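Local coordinates for intimin adherence protein (Escherichia coli O157:H7, PDB 3NCX) that probably mediates bacterial adhesion to host cells by binding the translocated receptor Tir through its C-terminal lectin-like domain, at residues 95-106 / 178-189. The protein carries 1 engineered substitution. Sequence-based numbering, arbitrary orientation.
Sequences SYMIKVDKQAYY and VNTPNVYAVCVE
With CG anti to the carbonyl carbon in both Q103 (chi1 -58°) and Y184 (chi1 -74°), the paired residues lay CG of Q103 almost centrally over one face of the Y184 ring. This CH-pi contact spans 3.6 Å from Q103 CG to the ring centroid, while the carbonyl O of D101 lies in plane at the ring edge. Beyond CG the glutamine runs on extended, its amide nearly perpendicular to the ring, and a water joins Q103 NE2 to N182 ND2.

The two strands illustrate how a beta bulge is accommodated. From I98-V188 to V100-V186 the antiparallel register is regular, K99 N donating to C187 O at 2.8 Å. The extra residue lies in strand 97-103, between V100 and Q103, the partner of Y184, so that D101 N donates to A185 O while A185 N reaches K102 O at 3.1 Å. Past the bulge, A104 N bonds V183 O, and a water that accepts from V183 N lies within hydrogen-bonding reach of T180 O and A104 O.

At the chain terminus the backbone itself completes the ladder: M97 N donates to the terminal carboxylate oxygen OXT of E189 at 2.8 Å. The extended K99 chain crosses the E189 side chain at about a right angle, and its NZ meets OE1 of E189 from above the carboxylate plane, a 3.0 Å salt bridge. Farther along, Y105 takes CA of N179 over one ring face, 3.7 Å from the centroid, and Y106 N bonds V178 O as helix 106-112 begins.

The pairing brings an early strand and the C-terminal strand of the lectin-like domain side by side, as in C-type lectin folds. I98 and V188 pack toward helix 121-131, C187 forms a disulfide with C113, A185 rests on helix 106-112, and strand 32-33 pairs in parallel with 97-103, extending the sheet.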
# COMPACT_ATOMS: atom_id res chain seq x y z
N SER A 95 -2.28 10.81 2.69
CA SER A 95 -3.44 11.42 3.33
C SER A 95 -4.05 10.41 4.28
O SER A 95 -4.47 10.75 5.39
CB SER A 95 -4.47 11.86 2.28
OG SER A 95 -4.89 10.76 1.49
N TYR A 96 -4.10 9.15 3.85
CA TYR A 96 -4.52 8.05 4.71
C TYR A 96 -3.95 6.72 4.23
O TYR A 96 -3.60 6.57 3.06
CB TYR A 96 -6.05 7.98 4.81
CG TYR A 96 -6.76 7.53 3.55
CD1 TYR A 96 -6.78 6.18 3.18
CD2 TYR A 96 -7.42 8.44 2.74
CE1 TYR A 96 -7.43 5.77 2.03
CE2 TYR A 96 -8.08 8.03 1.59
CZ TYR A 96 -8.08 6.70 1.25
OH TYR A 96 -8.73 6.29 0.10
N MET A 97 -3.87 5.76 5.14
CA MET A 97 -3.40 4.43 4.80
C MET A 97 -4.36 3.38 5.33
O MET A 97 -4.89 3.50 6.44
CB MET A 97 -2.00 4.18 5.36
CG MET A 97 -1.42 2.83 5.00
SD MET A 97 0.06 2.43 5.94
CE MET A 97 -0.59 2.44 7.61
N ILE A 98 -4.60 2.34 4.53
CA ILE A 98 -5.54 1.29 4.90
C ILE A 98 -4.84 0.09 5.54
O ILE A 98 -3.85 -0.43 5.01
CB ILE A 98 -6.36 0.83 3.68
CG1 ILE A 98 -7.80 1.35 3.78
CG2 ILE A 98 -6.37 -0.69 3.56
CD1 ILE A 98 -7.89 2.86 3.80
N LYS A 99 -5.34 -0.32 6.70
CA LYS A 99 -4.81 -1.49 7.40
C LYS A 99 -5.84 -2.61 7.40
O LYS A 99 -7.04 -2.36 7.47
CB LYS A 99 -4.45 -1.14 8.84
CG LYS A 99 -3.30 -0.16 9.00
CD LYS A 99 -2.93 -0.00 10.47
CE LYS A 99 -1.85 1.05 10.66
NZ LYS A 99 -1.48 1.22 12.10
N VAL A 100 -5.36 -3.84 7.34
CA VAL A 100 -6.25 -4.99 7.36
C VAL A 100 -6.00 -5.83 8.62
O VAL A 100 -4.98 -6.51 8.72
CB VAL A 100 -6.07 -5.88 6.12
CG1 VAL A 100 -7.11 -6.98 6.10
CG2 VAL A 100 -6.15 -5.04 4.85
N ASP A 101 -6.92 -5.75 9.56
CA ASP A 101 -6.85 -6.56 10.77
C ASP A 101 -7.61 -7.86 10.58
O ASP A 101 -7.90 -8.26 9.45
CB ASP A 101 -7.39 -5.78 11.98
CG ASP A 101 -6.39 -4.78 12.52
OD1 ASP A 101 -6.23 -3.70 11.91
OD2 ASP A 101 -5.75 -5.07 13.56
N LYS A 102 -7.92 -8.54 11.68
CA LYS A 102 -8.60 -9.83 11.61
C LYS A 102 -10.08 -9.68 11.27
O LYS A 102 -10.62 -8.57 11.26
CB LYS A 102 -8.42 -10.60 12.92
CG LYS A 102 -8.80 -9.83 14.17
CD LYS A 102 -8.64 -10.69 15.41
CE LYS A 102 -8.80 -9.88 16.69
NZ LYS A 102 -10.14 -9.24 16.78
N GLN A 103 -10.73 -10.80 10.98
CA GLN A 103 -12.15 -10.81 10.66
C GLN A 103 -12.98 -10.65 11.92
O GLN A 103 -12.62 -11.17 12.98
CB GLN A 103 -12.54 -12.10 9.93
CG GLN A 103 -11.77 -12.34 8.64
CD GLN A 103 -12.21 -13.61 7.93
OE1 GLN A 103 -13.02 -14.37 8.45
NE2 GLN A 103 -11.68 -13.83 6.73
N ALA A 104 -14.10 -9.93 11.81
CA ALA A 104 -14.96 -9.66 12.95
C ALA A 104 -16.33 -9.16 12.49
O ALA A 104 -16.52 -8.86 11.32
CB ALA A 104 -14.31 -8.64 13.88
N TYR A 105 -17.28 -9.08 13.42
CA TYR A 105 -18.58 -8.51 13.12
C TYR A 105 -18.47 -6.99 13.15
O TYR A 105 -17.51 -6.45 13.69
CB TYR A 105 -19.63 -8.99 14.13
CG TYR A 105 -19.82 -10.49 14.15
CD1 TYR A 105 -19.52 -11.26 13.03
CD2 TYR A 105 -20.31 -11.13 15.27
CE1 TYR A 105 -19.69 -12.63 13.04
CE2 TYR A 105 -20.49 -12.50 15.29
CZ TYR A 105 -20.18 -13.25 14.18
OH TYR A 105 -20.35 -14.61 14.19
N TYR A 106 -19.44 -6.31 12.56
CA TYR A 106 -19.36 -4.86 12.42
C TYR A 106 -19.02 -4.16 13.74
O TYR A 106 -18.07 -3.39 13.81
CB TYR A 106 -20.66 -4.27 11.85
CG TYR A 106 -20.55 -2.79 11.57
CD1 TYR A 106 -20.85 -1.86 12.56
CD2 TYR A 106 -20.14 -2.32 10.33
CE1 TYR A 106 -20.74 -0.50 12.32
CE2 TYR A 106 -20.03 -0.97 10.08
CZ TYR A 106 -20.33 -0.07 11.07
OH TYR A 106 -20.23 1.28 10.82
N VAL A 178 -24.75 -7.21 10.35
CA VAL A 178 -23.56 -6.87 11.11
C VAL A 178 -22.82 -8.11 11.61
O VAL A 178 -21.59 -8.14 11.63
CB VAL A 178 -23.89 -5.94 12.30
CG1 VAL A 178 -24.33 -4.57 11.80
CG2 VAL A 178 -24.95 -6.56 13.19
N ASN A 179 -23.57 -9.12 12.02
CA ASN A 179 -22.98 -10.35 12.54
C ASN A 179 -22.71 -11.38 11.45
O ASN A 179 -23.07 -12.55 11.59
CB ASN A 179 -23.85 -10.95 13.64
CG ASN A 179 -23.93 -10.07 14.87
OD1 ASN A 179 -22.99 -9.33 15.17
ND2 ASN A 179 -25.04 -10.15 15.58
N THR A 180 -22.08 -10.94 10.37
CA THR A 180 -21.70 -11.83 9.28
C THR A 180 -20.22 -12.19 9.39
O THR A 180 -19.38 -11.32 9.59
CB THR A 180 -21.96 -11.18 7.91
OG1 THR A 180 -23.36 -10.92 7.75
CG2 THR A 180 -21.50 -12.10 6.79
N PRO A 181 -19.90 -13.49 9.27
CA PRO A 181 -18.51 -13.95 9.31
C PRO A 181 -17.79 -13.66 8.00
O PRO A 181 -18.42 -13.21 7.04
CB PRO A 181 -18.66 -15.46 9.51
CG PRO A 181 -19.96 -15.78 8.86
CD PRO A 181 -20.85 -14.61 9.15
N ASN A 182 -16.48 -13.91 7.97
CA ASN A 182 -15.68 -13.75 6.76
C ASN A 182 -15.54 -12.30 6.29
O ASN A 182 -15.32 -12.04 5.11
CB ASN A 182 -16.24 -14.61 5.62
CG ASN A 182 -16.28 -16.09 5.97
OD1 ASN A 182 -17.35 -16.68 6.07
ND2 ASN A 182 -15.11 -16.68 6.16
N VAL A 183 -15.66 -11.36 7.22
CA VAL A 183 -15.50 -9.94 6.89
C VAL A 183 -14.36 -9.33 7.69
O VAL A 183 -14.36 -9.38 8.93
CB VAL A 183 -16.79 -9.14 7.14
CG1 VAL A 183 -16.62 -7.71 6.65
CG2 VAL A 183 -17.97 -9.80 6.45
N TYR A 184 -13.39 -8.74 7.00
CA TYR A 184 -12.21 -8.17 7.64
C TYR A 184 -12.47 -6.78 8.21
O TYR A 184 -13.21 -5.98 7.63
CB TYR A 184 -11.04 -8.11 6.66
CG TYR A 184 -10.41 -9.46 6.38
CD1 TYR A 184 -10.92 -10.29 5.40
CD2 TYR A 184 -9.32 -9.90 7.11
CE1 TYR A 184 -10.36 -11.52 5.14
CE2 TYR A 184 -8.74 -11.13 6.86
CZ TYR A 184 -9.27 -11.94 5.87
OH TYR A 184 -8.70 -13.16 5.62
N ALA A 185 -11.85 -6.50 9.36
CA ALA A 185 -11.91 -5.17 9.94
C ALA A 185 -10.79 -4.31 9.36
O ALA A 185 -9.63 -4.44 9.77
CB ALA A 185 -11.78 -5.25 11.46
N VAL A 186 -11.13 -3.46 8.41
CA VAL A 186 -10.15 -2.60 7.76
C VAL A 186 -10.13 -1.21 8.39
O VAL A 186 -11.11 -0.46 8.29
CB VAL A 186 -10.39 -2.49 6.24
CG1 VAL A 186 -9.42 -1.49 5.63
CG2 VAL A 186 -10.23 -3.85 5.58
N CYS A 187 -9.02 -0.87 9.03
CA CYS A 187 -8.87 0.42 9.67
C CYS A 187 -8.30 1.44 8.70
O CYS A 187 -7.30 1.20 8.04
CB CYS A 187 -7.96 0.31 10.90
SG CYS A 187 -8.52 -0.89 12.14
N VAL A 188 -8.96 2.59 8.61
CA VAL A 188 -8.48 3.68 7.78
C VAL A 188 -7.79 4.70 8.67
O VAL A 188 -8.44 5.44 9.41
CB VAL A 188 -9.62 4.36 7.01
CG1 VAL A 188 -9.08 5.51 6.19
CG2 VAL A 188 -10.32 3.34 6.13
N GLU A 189 -6.46 4.75 8.59
CA GLU A 189 -5.68 5.63 9.45
C GLU A 189 -4.81 6.59 8.63
O GLU A 189 -4.99 7.80 8.70
CB GLU A 189 -4.81 4.81 10.40
CG GLU A 189 -5.60 3.81 11.23
CD GLU A 189 -4.74 3.07 12.24
OE1 GLU A 189 -3.53 3.37 12.33
OE2 GLU A 189 -5.28 2.19 12.95
OXT GLU A 189 -3.93 6.17 7.89
O HOH W 1 -5.07 -0.65 12.71
O HOH W 2 -12.76 -15.80 4.74
O HOH W 3 -16.60 -11.52 9.81